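PDB 4G3V: transcriptional regulator nlh2 from Aquifex aeolicus, which probably regulates sigma54-dependent transcription, its GAF domain, captured here in an inactive state, acting as the controlling module of the activator. Local coordinates for residues A[128-133]-A[150-155]. Residues are numbered along the deposited sequence; the frame is centred on the assembly and turned at random.
Sequences GVITIF and NVIGNL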
# COMPACT_ATOMS: atom_id res chain seq x y z
N GLY A 128 12.19 7.16 -7.92
CA GLY A 128 13.14 6.27 -7.29
C GLY A 128 12.79 4.81 -7.51
O GLY A 128 11.82 4.47 -8.20
N VAL A 129 13.61 3.94 -6.94
CA VAL A 129 13.36 2.49 -7.00
C VAL A 129 13.74 1.89 -5.66
O VAL A 129 14.72 2.31 -5.05
CB VAL A 129 14.22 1.82 -8.10
CG1 VAL A 129 14.11 0.29 -8.04
CG2 VAL A 129 13.85 2.38 -9.49
N ILE A 130 12.94 0.94 -5.17
CA ILE A 130 13.36 0.14 -4.03
C ILE A 130 13.69 -1.24 -4.55
O ILE A 130 12.90 -1.84 -5.28
CB ILE A 130 12.31 0.09 -2.91
CG1 ILE A 130 12.74 -0.90 -1.82
CG2 ILE A 130 10.93 -0.27 -3.45
CD1 ILE A 130 11.84 -0.87 -0.57
N THR A 131 14.88 -1.72 -4.18
CA THR A 131 15.39 -3.00 -4.64
C THR A 131 15.75 -3.87 -3.44
O THR A 131 16.44 -3.41 -2.52
CB THR A 131 16.62 -2.81 -5.51
OG1 THR A 131 16.26 -2.08 -6.69
CG2 THR A 131 17.26 -4.15 -5.89
N ILE A 132 15.28 -5.11 -3.45
CA ILE A 132 15.57 -6.02 -2.36
C ILE A 132 16.08 -7.36 -2.89
O ILE A 132 15.77 -7.75 -4.01
CB ILE A 132 14.33 -6.27 -1.45
CG1 ILE A 132 13.27 -7.11 -2.15
CG2 ILE A 132 13.70 -4.95 -1.02
CD1 ILE A 132 13.32 -8.57 -1.81
N PHE A 133 16.87 -8.04 -2.07
CA PHE A 133 17.35 -9.37 -2.40
C PHE A 133 16.89 -10.31 -1.28
O PHE A 133 17.03 -10.00 -0.09
CB PHE A 133 18.87 -9.37 -2.46
CG PHE A 133 19.43 -8.59 -3.62
CD1 PHE A 133 19.60 -7.23 -3.53
CD2 PHE A 133 19.79 -9.24 -4.79
CE1 PHE A 133 20.11 -6.51 -4.59
CE2 PHE A 133 20.30 -8.53 -5.85
CZ PHE A 133 20.47 -7.16 -5.75
N ASN A 150 5.84 -4.00 -4.03
CA ASN A 150 5.21 -2.96 -4.83
C ASN A 150 4.43 -1.98 -3.96
O ASN A 150 4.46 -0.77 -4.19
CB ASN A 150 4.30 -3.54 -5.89
CG ASN A 150 3.74 -2.45 -6.81
OD1 ASN A 150 4.47 -1.84 -7.59
ND2 ASN A 150 2.44 -2.17 -6.68
N VAL A 151 3.72 -2.50 -2.96
CA VAL A 151 2.98 -1.66 -2.04
C VAL A 151 3.94 -0.72 -1.32
O VAL A 151 3.67 0.47 -1.18
CB VAL A 151 2.21 -2.48 -1.00
CG1 VAL A 151 1.77 -1.59 0.16
CG2 VAL A 151 1.02 -3.17 -1.65
N ILE A 152 5.09 -1.24 -0.90
CA ILE A 152 6.05 -0.41 -0.18
C ILE A 152 6.61 0.70 -1.09
O ILE A 152 6.78 1.83 -0.65
CB ILE A 152 7.15 -1.26 0.45
CG1 ILE A 152 6.50 -2.09 1.58
CG2 ILE A 152 8.28 -0.37 1.02
CD1 ILE A 152 7.37 -3.13 2.14
N GLY A 153 6.81 0.40 -2.36
CA GLY A 153 7.23 1.42 -3.31
C GLY A 153 6.22 2.55 -3.41
O GLY A 153 6.58 3.73 -3.51
N ASN A 154 4.94 2.20 -3.38
CA ASN A 154 3.88 3.19 -3.38
C ASN A 154 3.82 4.04 -2.10
O ASN A 154 3.62 5.27 -2.16
CB ASN A 154 2.55 2.51 -3.63
CG ASN A 154 2.33 2.19 -5.11
OD1 ASN A 154 2.00 3.06 -5.89
ND2 ASN A 154 2.55 0.94 -5.49
N LEU A 155 3.99 3.40 -0.95
CA LEU A 155 4.07 4.14 0.30
C LEU A 155 5.22 5.11 0.23
O LEU A 155 5.14 6.25 0.70
CB LEU A 155 4.24 3.19 1.49
CG LEU A 155 3.08 2.25 1.79
CD1 LEU A 155 3.48 1.30 2.90
CD2 LEU A 155 1.83 3.01 2.16
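Ile130 reaches from the strand 128-133 to the helix 150-155 and meets it with two separate methyl groups. From CB, which is directed at the helix, the side chain forks. The short branch, CG2, ends over the bare backbone of Gly153, 4.1 Å from its CA. The longer branch leaves with CG1 anti to the backbone N (chi1 173°) and stays extended at the next bond, which carries CD1 to the neighbouring Ile152, 3.9 Å from its CG2. Ile152 offers this methyl because its own CG2 lies anti to its backbone N, and the two isoleucines pass each other at a slant.

Glycine suits its place in that its bare CA gives CG2 a flat place to rest; Ile130 CA and Gly153 CA are 6.3 Å apart. A branched aliphatic residue suits the strand, since its two arms reach neighbouring points on the helix. It suits Ile152 as well, whose side chain meets Ile130 with CG2 and also touches Val32 and Leu36 of helix 25-40 and Ile15 of helix 4-19. All three residues are buried, and the contact is wholly apolar.

Asn150 points away from the strand. Its backbone O accepts both Asn154 N and Asn154 ND2, which approach from opposite faces of its plane; Asn154 ND2, 2.9 Å from Asn150 O, lies well above the carbonyl plane, 48° out of it, and so is not on a lone pair. ND2 of Asn150 and ND2 of Asn154 both hydrogen-bond to Asn13 OD1 of the second subunit, so one side of the helix serves the dimer while Ile152 and Gly153 serve the domain core.

In the GAF fold, strand 125-135 runs between antiparallel strands 44-51 and 113-122, and helix 139-162 packs on this central sheet. Leu36 also touches Ile130, so Ile152 is held between the sheet and helices 4-19 and 25-40.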